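PDB 6GGR: bacteriophage virulence determinant from Salmonella enterica subsp. enterica serovar Typhimurium str. 14028S, which probably acts as a zinc metalloprotease effector of the PipA family, cutting NF-kappaB subunits of the infected host cell. Local coordinates for residues P13-H18 / N192-E197; P183-V188 / R205-E209; L32-A38 / R89-Y94. One frame throughout, in Å; residues are numbered along the deposited sequence.

Interaction 1: P13-H18 / N192-E197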
loop_
_atom_site.group_PDB
_atom_site.type_symbol
_atom_site.label_atom_id
_atom_site.label_comp_id
_atom_site.label_asym_id
_atom_site.label_seq_id
_atom_site.Cartn_x
_atom_site.Cartn_y
_atom_site.Cartn_z
ATOM N N PRO B 13 -7.484 8.877 -26.786
ATOM C CA PRO B 13 -6.111 8.361 -26.881
ATOM C C PRO B 13 -5.854 7.224 -25.902
ATOM O O PRO B 13 -6.321 7.243 -24.761
ATOM C CB PRO B 13 -5.241 9.587 -26.571
ATOM C CG PRO B 13 -6.182 10.667 -26.114
ATOM C CD PRO B 13 -7.525 10.338 -26.626
ATOM N N ASP B 14 -5.105 6.222 -26.367
ATOM C CA ASP B 14 -4.739 5.069 -25.561
ATOM C C ASP B 14 -3.304 4.677 -25.896
ATOM O O ASP B 14 -2.692 5.213 -26.823
ATOM C CB ASP B 14 -5.702 3.899 -25.800
ATOM C CG ASP B 14 -5.691 2.892 -24.666
ATOM O OD1 ASP B 14 -4.879 3.053 -23.731
ATOM O OD2 ASP B 14 -6.498 1.939 -24.711
ATOM N N LEU B 15 -2.764 3.715 -25.130
ATOM C CA LEU B 15 -1.369 3.324 -25.270
ATOM C C LEU B 15 -1.240 1.961 -25.940
ATOM O O LEU B 15 -2.105 1.096 -25.767
ATOM C CB LEU B 15 -0.666 3.258 -23.907
ATOM C CG LEU B 15 -0.647 4.524 -23.055
ATOM C CD1 LEU B 15 0.399 4.378 -21.968
ATOM C CD2 LEU B 15 -0.381 5.773 -23.883
ATOM N N PRO B 16 -0.161 1.723 -26.693
ATOM C CA PRO B 16 0.075 0.364 -27.210
ATOM C C PRO B 16 0.137 -0.682 -26.112
ATOM O O PRO B 16 -0.296 -1.823 -26.328
ATOM C CB PRO B 16 1.420 0.491 -27.941
ATOM C CG PRO B 16 1.614 1.948 -28.177
ATOM C CD PRO B 16 0.914 2.657 -27.070
ATOM N N GLU B 17 0.669 -0.332 -24.939
ATOM C CA GLU B 17 0.735 -1.263 -23.819
ATOM C C GLU B 17 -0.642 -1.653 -23.295
ATOM O O GLU B 17 -0.733 -2.579 -22.484
ATOM C CB GLU B 17 1.569 -0.656 -22.683
ATOM C CG GLU B 17 3.054 -0.459 -23.017
ATOM C CD GLU B 17 3.328 0.810 -23.820
ATOM O OE1 GLU B 17 2.359 1.500 -24.202
ATOM O OE2 GLU B 17 4.515 1.120 -24.071
ATOM N N HIS B 18 -1.704 -0.980 -23.737
ATOM C CA HIS B 18 -3.067 -1.268 -23.309
ATOM C C HIS B 18 -3.893 -1.973 -24.372
ATOM O O HIS B 18 -4.549 -2.978 -24.083
ATOM C CB HIS B 18 -3.788 0.028 -22.926
ATOM C CG HIS B 18 -3.154 0.765 -21.795
ATOM N ND1 HIS B 18 -3.528 2.044 -21.446
ATOM C CD2 HIS B 18 -2.180 0.406 -20.926
ATOM C CE1 HIS B 18 -2.806 2.444 -20.416
ATOM N NE2 HIS B 18 -1.982 1.468 -20.080
ATOM N N ASN B 192 -1.202 5.816 -16.748
ATOM C CA ASN B 192 -0.238 5.666 -17.836
ATOM C C ASN B 192 -0.499 6.676 -18.947
ATOM O O ASN B 192 0.431 7.310 -19.459
ATOM C CB ASN B 192 -0.288 4.248 -18.403
ATOM C CG ASN B 192 0.360 3.219 -17.491
ATOM O OD1 ASN B 192 1.079 3.558 -16.551
ATOM N ND2 ASN B 192 0.123 1.949 -17.786
ATOM N N ILE B 193 -1.764 6.822 -19.349
ATOM C CA ILE B 193 -2.106 7.683 -20.479
ATOM C C ILE B 193 -1.876 9.148 -20.128
ATOM O O ILE B 193 -1.324 9.916 -20.924
ATOM C CB ILE B 193 -3.563 7.441 -20.906
ATOM C CG1 ILE B 193 -3.742 5.996 -21.374
ATOM C CG2 ILE B 193 -3.967 8.424 -22.013
ATOM C CD1 ILE B 193 -5.194 5.570 -21.512
ATOM N N ILE B 194 -2.328 9.561 -18.943
ATOM C CA ILE B 194 -2.173 10.948 -18.516
ATOM C C ILE B 194 -0.699 11.330 -18.491
ATOM O O ILE B 194 -0.298 12.377 -19.016
ATOM C CB ILE B 194 -2.836 11.149 -17.142
ATOM C CG1 ILE B 194 -4.348 10.956 -17.264
ATOM C CG2 ILE B 194 -2.521 12.535 -16.575
ATOM C CD1 ILE B 194 -5.059 10.827 -15.932
ATOM N N LEU B 195 0.133 10.482 -17.884
ATOM C CA LEU B 195 1.554 10.793 -17.766
ATOM C C LEU B 195 2.212 10.921 -19.136
ATOM O O LEU B 195 3.024 11.827 -19.358
ATOM C CB LEU B 195 2.258 9.722 -16.935
ATOM C CG LEU B 195 2.442 10.054 -15.449
ATOM C CD1 LEU B 195 1.109 10.281 -14.771
ATOM C CD2 LEU B 195 3.213 8.945 -14.755
ATOM N N LYS B 196 1.891 10.021 -20.065
ATOM C CA LYS B 196 2.435 10.159 -21.415
ATOM C C LYS B 196 1.932 11.431 -22.081
ATOM O O LYS B 196 2.678 12.095 -22.810
ATOM C CB LYS B 196 2.083 8.937 -22.265
ATOM C CG LYS B 196 2.878 7.682 -21.923
ATOM C CD LYS B 196 4.375 7.884 -22.121
ATOM C CE LYS B 196 5.141 6.581 -21.942
ATOM N NZ LYS B 196 6.620 6.791 -21.923
ATOM N N GLU B 197 0.666 11.785 -21.849
ATOM C CA GLU B 197 0.144 13.041 -22.376
ATOM C C GLU B 197 0.828 14.249 -21.749
ATOM O O GLU B 197 0.859 15.321 -22.367
ATOM C CB GLU B 197 -1.368 13.120 -22.153
ATOM C CG GLU B 197 -2.182 12.165 -23.022
ATOM C CD GLU B 197 -3.685 12.304 -22.811
ATOM O OE1 GLU B 197 -4.101 13.098 -21.943
ATOM O OE2 GLU B 197 -4.454 11.618 -23.519
#
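I193 and H18 form the tight side. The I193 side chain projects from helix 186-197 into a bend of the N-terminal segment. Its CG1 meets L15 CG at 3.8 Å, and the two side chains run antiparallel as they pass. The same CG1 lies at the edge of the H18 ring. Its CD1 reaches D14 OD1 at 3.4 Å. L15 CD1 rests on N192 CB at 3.6 Å, the two side chains crossing at about a right angle. L15 CB lies over one face of the H18 ring, toward its rim.

Polar bonds fix the ring's rotation at both nitrogens. H18 ND1 donates to D14 OD1 at 2.8 Å, a His-carboxylate hydrogen bond that uses the syn lone pair. D14 CG lies opposite its own backbone N (chi1 -159°), which turns the carboxylate back toward the ring. The same OD1 takes L15 N at 2.6 Å, from above the carboxylate plane. H18 NE2 accepts from N192 ND2 at 3.2 Å in an almost straight bond (170°), with ring and amide nearly coplanar. N192 ND2 also donates to the carbonyl of R205, and N192 OD1 takes R162 of helix 160-173. The contact ties the N-terminal segment to the last helix of the chain, and D14 OD2 adds a salt bridge to R26 of helix 24-30.

The contact is looser toward solvent, at P13 and K196. P13, an exposed residue, meets E197 with CB and CG, CG 3.3 Å from OE2. That oxygen is held by T87. K196 CG merely brushes L15 CD1 at 4.1 Å. K196 NZ runs on to the carbonyl of S202.

Interaction 2: P183-V188 / R205-E209; sequences PRGPVV and RIAYE
P183 meets the C-terminal segment through its carbonyl. Y208 N donates to P183 O at 2.9 Å in a nearly straight bond (168°). A207 CA lies 3.5 Å from the same oxygen, a weaker CA-H...O contact beside the hydrogen bond.

R184 comes next and runs along the backbone at R205 and I206. Its CG is 3.1 Å from I206 O and its CD is 3.3 Å from R205 O. The chain then bends at chi3 (-64°), which brings NH1 back to I206 O for a weak hydrogen bond. The stronger partner of this guanidinium is E189, which forms a salt bridge with NE.

G185 is the N-cap residue of helix 186-197. N182 OD1 accepts from the backbone N of both R184 and G185 just ahead of the helix. V187 packs against H166, H170 and D177, which bind zinc in this protein, although this chain holds no zinc here.

V188 turns its two methyls to different partners. CG1 packs on R205 CD at 3.7 Å. CG2 lies over one face of the R205 guanidinium and also meets the edge of the Y208 ring, at CD1, 3.8 Å away. R205 is extended, and its NH2 donates to Y208 O at 2.9 Å, on a lone pair. That NH2 also bonds the backbone of the other protein's chain in the assembly.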
loop_
_atom_site.group_PDB
_atom_site.type_symbol
_atom_site.label_atom_id
_atom_site.label_comp_id
_atom_site.label_asym_id
_atom_site.label_seq_id
_atom_site.Cartn_x
_atom_site.Cartn_y
_atom_site.Cartn_z
ATOM N N PRO B 183 -4.744 -7.065 -16.045
ATOM C CA PRO B 183 -3.595 -7.030 -15.123
ATOM C C PRO B 183 -3.290 -5.653 -14.551
ATOM O O PRO B 183 -2.497 -5.566 -13.603
ATOM C CB PRO B 183 -2.437 -7.532 -15.996
ATOM C CG PRO B 183 -2.827 -7.148 -17.381
ATOM C CD PRO B 183 -4.319 -7.248 -17.444
ATOM N N ARG B 184 -3.878 -4.583 -15.084
ATOM C CA ARG B 184 -3.584 -3.222 -14.649
ATOM C C ARG B 184 -4.741 -2.564 -13.913
ATOM O O ARG B 184 -4.532 -1.927 -12.877
ATOM C CB ARG B 184 -3.195 -2.357 -15.859
ATOM C CG ARG B 184 -1.903 -2.774 -16.546
ATOM C CD ARG B 184 -1.755 -2.086 -17.892
ATOM N NE ARG B 184 -2.812 -2.481 -18.821
ATOM C CZ ARG B 184 -2.746 -3.520 -19.647
ATOM N NH1 ARG B 184 -1.666 -4.290 -19.678
ATOM N NH2 ARG B 184 -3.766 -3.791 -20.453
ATOM N N GLY B 185 -5.961 -2.683 -14.429
ATOM C CA GLY B 185 -7.091 -1.992 -13.859
ATOM C C GLY B 185 -7.246 -0.604 -14.452
ATOM O O GLY B 185 -6.366 -0.107 -15.160
ATOM N N PRO B 186 -8.370 0.054 -14.154
ATOM C CA PRO B 186 -8.651 1.350 -14.797
ATOM C C PRO B 186 -7.753 2.485 -14.329
ATOM O O PRO B 186 -7.448 3.384 -15.123
ATOM C CB PRO B 186 -10.116 1.608 -14.422
ATOM C CG PRO B 186 -10.307 0.872 -13.141
ATOM C CD PRO B 186 -9.444 -0.356 -13.236
ATOM N N VAL B 187 -7.335 2.490 -13.063
ATOM C CA VAL B 187 -6.567 3.618 -12.543
ATOM C C VAL B 187 -5.156 3.618 -13.113
ATOM O O VAL B 187 -4.612 4.674 -13.460
ATOM C CB VAL B 187 -6.565 3.585 -11.004
ATOM C CG1 VAL B 187 -5.643 4.660 -10.430
ATOM C CG2 VAL B 187 -7.978 3.776 -10.495
ATOM N N VAL B 188 -4.534 2.442 -13.202
ATOM C CA VAL B 188 -3.209 2.348 -13.806
ATOM C C VAL B 188 -3.261 2.813 -15.256
ATOM O O VAL B 188 -2.433 3.616 -15.700
ATOM C CB VAL B 188 -2.669 0.912 -13.686
ATOM C CG1 VAL B 188 -1.401 0.735 -14.521
ATOM C CG2 VAL B 188 -2.391 0.569 -12.219
ATOM N N ARG B 205 3.116 1.461 -16.914
ATOM C CA ARG B 205 3.003 0.371 -15.953
ATOM C C ARG B 205 2.161 -0.739 -16.567
ATOM O O ARG B 205 0.958 -0.568 -16.782
ATOM C CB ARG B 205 2.381 0.892 -14.663
ATOM C CG ARG B 205 2.256 -0.114 -13.539
ATOM C CD ARG B 205 1.618 0.567 -12.347
ATOM N NE ARG B 205 1.572 -0.268 -11.154
ATOM C CZ ARG B 205 1.011 0.113 -10.012
ATOM N NH1 ARG B 205 0.453 1.319 -9.913
ATOM N NH2 ARG B 205 1.010 -0.705 -8.968
ATOM N N ILE B 206 2.790 -1.888 -16.839
ATOM C CA ILE B 206 2.123 -2.972 -17.555
ATOM C C ILE B 206 1.306 -3.871 -16.642
ATOM O O ILE B 206 0.474 -4.645 -17.140
ATOM C CB ILE B 206 3.142 -3.831 -18.331
ATOM C CG1 ILE B 206 4.055 -4.605 -17.369
ATOM C CG2 ILE B 206 3.964 -2.950 -19.268
ATOM C CD1 ILE B 206 5.068 -5.502 -18.060
ATOM N N ALA B 207 1.512 -3.801 -15.327
ATOM C CA ALA B 207 0.773 -4.633 -14.390
ATOM C C ALA B 207 0.731 -3.935 -13.040
ATOM O O ALA B 207 1.654 -3.201 -12.676
ATOM C CB ALA B 207 1.407 -6.020 -14.248
ATOM N N TYR B 208 -0.354 -4.173 -12.301
ATOM C CA TYR B 208 -0.479 -3.583 -10.973
ATOM C C TYR B 208 0.440 -4.280 -9.974
ATOM O O TYR B 208 1.117 -3.616 -9.182
ATOM C CB TYR B 208 -1.932 -3.642 -10.502
ATOM C CG TYR B 208 -2.164 -2.958 -9.175
ATOM C CD1 TYR B 208 -2.303 -1.578 -9.099
ATOM C CD2 TYR B 208 -2.243 -3.691 -7.997
ATOM C CE1 TYR B 208 -2.514 -0.947 -7.891
ATOM C CE2 TYR B 208 -2.454 -3.069 -6.783
ATOM C CZ TYR B 208 -2.590 -1.696 -6.736
ATOM O OH TYR B 208 -2.800 -1.064 -5.533
ATOM N N GLU B 209 0.485 -5.608 -10.002
ATOM C CA GLU B 209 1.364 -6.381 -9.139
ATOM C C GLU B 209 2.468 -7.029 -9.964
ATOM O O GLU B 209 2.373 -7.151 -11.188
ATOM C CB GLU B 209 0.573 -7.448 -8.370
ATOM C CG GLU B 209 0.158 -7.006 -6.963
ATOM C CD GLU B 209 -1.265 -7.396 -6.601
ATOM O OE1 GLU B 209 -1.876 -8.203 -7.333
ATOM O OE2 GLU B 209 -1.775 -6.887 -5.581
#

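Interaction 3: L32-A38 / R89-Y94; sequences LATDDKA and RRLMNY
R90 lies along the loop 32-38 and touches it with most of its length. CB sits 3.9 Å from A33 O. CG presses on D36 CB at 3.4 Å. CD returns to A33 O, also at 3.4 Å. A kink at the CG-CD bond (chi3 -71°) carries NE past A33 O at 4.0 Å, with CZ beside it. NH1 then meets A33 O in a 2.8 Å hydrogen bond, 21° out of the guanidinium plane. NH1 has a second partner in D30, by a salt bridge, and F12 forms a cation-pi contact with the arginine.

One turn on, N93 spends both N-H groups of ND2 on loop carbonyls, D35 O and K37 O, each at 2.7 Å. Both acceptors lie close to its amide plane. Y82 bonds its OD1. R89 NE adds D36 O, nearly in its guanidinium plane, at 2.8 Å. Toward the other end, A33 CB meets the edge of the Y94 ring at CD2. A water accepts from D35 N and donates to R90 O.

Arginine and asparagine side chains of helix 86-100 bind the carbonyls of an irregular loop, itself folded by an Asx turn in which D35 OD1 accepts from K37 N.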
loop_
_atom_site.group_PDB
_atom_site.type_symbol
_atom_site.label_atom_id
_atom_site.label_comp_id
_atom_site.label_asym_id
_atom_site.label_seq_id
_atom_site.Cartn_x
_atom_site.Cartn_y
_atom_site.Cartn_z
ATOM N N LEU B 32 -18.765 8.167 -20.008
ATOM C CA LEU B 32 -19.386 9.175 -19.164
ATOM C C LEU B 32 -18.563 10.452 -19.053
ATOM O O LEU B 32 -19.132 11.546 -19.054
ATOM C CB LEU B 32 -19.621 8.587 -17.769
ATOM C CG LEU B 32 -20.222 7.189 -17.630
ATOM C CD1 LEU B 32 -20.445 6.873 -16.151
ATOM C CD2 LEU B 32 -21.516 7.046 -18.414
ATOM N N ALA B 33 -17.232 10.345 -18.971
ATOM C CA ALA B 33 -16.338 11.507 -18.986
ATOM C C ALA B 33 -15.932 11.778 -20.429
ATOM O O ALA B 33 -15.014 11.142 -20.954
ATOM C CB ALA B 33 -15.103 11.266 -18.120
ATOM N N THR B 34 -16.604 12.731 -21.077
ATOM C CA THR B 34 -16.344 13.032 -22.477
ATOM C C THR B 34 -15.914 14.469 -22.743
ATOM O O THR B 34 -15.523 14.774 -23.876
ATOM C CB THR B 34 -17.585 12.725 -23.334
ATOM O OG1 THR B 34 -18.756 13.266 -22.706
ATOM C CG2 THR B 34 -17.747 11.219 -23.521
ATOM N N ASP B 35 -15.954 15.350 -21.746
ATOM C CA ASP B 35 -15.625 16.761 -21.946
ATOM C C ASP B 35 -14.135 16.956 -21.687
ATOM O O ASP B 35 -13.708 17.133 -20.544
ATOM C CB ASP B 35 -16.473 17.641 -21.034
ATOM C CG ASP B 35 -16.266 19.120 -21.292
ATOM O OD1 ASP B 35 -15.359 19.473 -22.073
ATOM O OD2 ASP B 35 -17.019 19.933 -20.715
ATOM N N ASP B 36 -13.339 16.944 -22.758
ATOM C CA ASP B 36 -11.896 17.117 -22.651
ATOM C C ASP B 36 -11.466 18.571 -22.813
ATOM O O ASP B 36 -10.274 18.836 -23.014
ATOM C CB ASP B 36 -11.177 16.236 -23.679
ATOM C CG ASP B 36 -11.476 16.636 -25.120
ATOM O OD1 ASP B 36 -12.175 17.648 -25.342
ATOM O OD2 ASP B 36 -11.011 15.927 -26.037
ATOM N N LYS B 37 -12.398 19.514 -22.709
ATOM C CA LYS B 37 -12.098 20.912 -22.977
ATOM C C LYS B 37 -11.484 21.575 -21.750
ATOM O O LYS B 37 -11.737 21.183 -20.609
ATOM C CB LYS B 37 -13.366 21.658 -23.402
ATOM C CG LYS B 37 -14.151 20.975 -24.523
ATOM C CD LYS B 37 -13.323 20.835 -25.798
ATOM C CE LYS B 37 -13.994 19.902 -26.796
ATOM N NZ LYS B 37 -13.245 19.834 -28.083
ATOM N N ALA B 38 -10.658 22.589 -22.003
ATOM C CA ALA B 38 -9.953 23.306 -20.940
ATOM C C ALA B 38 -10.814 24.468 -20.448
ATOM O O ALA B 38 -10.491 25.646 -20.613
ATOM C CB ALA B 38 -8.600 23.790 -21.440
ATOM N N ARG B 89 -8.175 16.121 -18.353
ATOM C CA ARG B 89 -9.228 17.129 -18.393
ATOM C C ARG B 89 -10.609 16.484 -18.365
ATOM O O ARG B 89 -11.542 17.045 -17.780
ATOM C CB ARG B 89 -9.072 18.017 -19.635
ATOM C CG ARG B 89 -7.887 18.984 -19.568
ATOM C CD ARG B 89 -7.975 20.100 -20.618
ATOM N NE ARG B 89 -7.766 19.627 -21.988
ATOM C CZ ARG B 89 -6.575 19.456 -22.556
ATOM N NH1 ARG B 89 -5.461 19.707 -21.874
ATOM N NH2 ARG B 89 -6.494 19.024 -23.808
ATOM N N ARG B 90 -10.756 15.305 -18.973
ATOM C CA ARG B 90 -12.045 14.617 -18.969
ATOM C C ARG B 90 -12.418 14.156 -17.566
ATOM O O ARG B 90 -13.532 14.406 -17.091
ATOM C CB ARG B 90 -12.008 13.425 -19.927
ATOM C CG ARG B 90 -11.887 13.808 -21.393
ATOM C CD ARG B 90 -12.254 12.655 -22.320
ATOM N NE ARG B 90 -11.254 11.585 -22.327
ATOM C CZ ARG B 90 -11.325 10.465 -21.612
ATOM N NH1 ARG B 90 -12.353 10.236 -20.807
ATOM N NH2 ARG B 90 -10.357 9.560 -21.702
ATOM N N LEU B 91 -11.499 13.468 -16.889
ATOM C CA LEU B 91 -11.777 13.011 -15.532
ATOM C C LEU B 91 -12.059 14.192 -14.612
ATOM O O LEU B 91 -13.053 14.199 -13.878
ATOM C CB LEU B 91 -10.601 12.177 -15.020
ATOM C CG LEU B 91 -10.188 11.015 -15.930
ATOM C CD1 LEU B 91 -9.043 10.237 -15.316
ATOM C CD2 LEU B 91 -11.365 10.094 -16.218
ATOM N N MET B 92 -11.211 15.221 -14.670
ATOM C CA MET B 92 -11.378 16.379 -13.797
ATOM C C MET B 92 -12.678 17.113 -14.098
ATOM O O MET B 92 -13.443 17.448 -13.185
ATOM C CB MET B 92 -10.187 17.325 -13.953
ATOM C CG MET B 92 -10.254 18.553 -13.059
ATOM S SD MET B 92 -10.131 18.118 -11.312
ATOM C CE MET B 92 -10.862 19.567 -10.557
ATOM N N ASN B 93 -12.940 17.387 -15.379
ATOM C CA ASN B 93 -14.158 18.100 -15.754
ATOM C C ASN B 93 -15.391 17.363 -15.256
ATOM O O ASN B 93 -16.252 17.946 -14.589
ATOM C CB ASN B 93 -14.224 18.277 -17.272
ATOM C CG ASN B 93 -13.308 19.377 -17.784
ATOM O OD1 ASN B 93 -12.881 20.249 -17.031
ATOM N ND2 ASN B 93 -13.020 19.349 -19.084
ATOM N N TYR B 94 -15.502 16.075 -15.588
ATOM C CA TYR B 94 -16.628 15.283 -15.107
ATOM C C TYR B 94 -16.752 15.386 -13.592
ATOM O O TYR B 94 -17.816 15.728 -13.062
ATOM C CB TYR B 94 -16.449 13.829 -15.546
ATOM C CG TYR B 94 -17.636 12.904 -15.328
ATOM C CD1 TYR B 94 -18.701 13.235 -14.498
ATOM C CD2 TYR B 94 -17.681 11.677 -15.956
ATOM C CE1 TYR B 94 -19.757 12.364 -14.321
ATOM C CE2 TYR B 94 -18.714 10.827 -15.780
ATOM C CZ TYR B 94 -19.754 11.162 -14.967
ATOM O OH TYR B 94 -20.796 10.282 -14.802
HETATM O O HOH W 1 -15.611 15.207 -18.740
#

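In the fold
Interactions 1 and 2 are neighbours, with centres 12 Å apart, and both use helix 186-197. They touch through N192 and R205, and through H18 and R184. Their segments alternate along the chain, and segments near both chain ends pack against this helix or the turn leading into it. Interaction 3 is nested inside the loop closed by interaction 1, with centres 16 Å apart. I194 and L91 join them by packing between helices 186-197 and 86-100. Interactions 2 and 3 do not touch and follow in series, with centres 22 Å apart. Interaction 2 borders H166 and D177, two zinc ligands of the protein whose metal is absent from this chain, and the partner protein. Interaction 3 fixes a loop farther away.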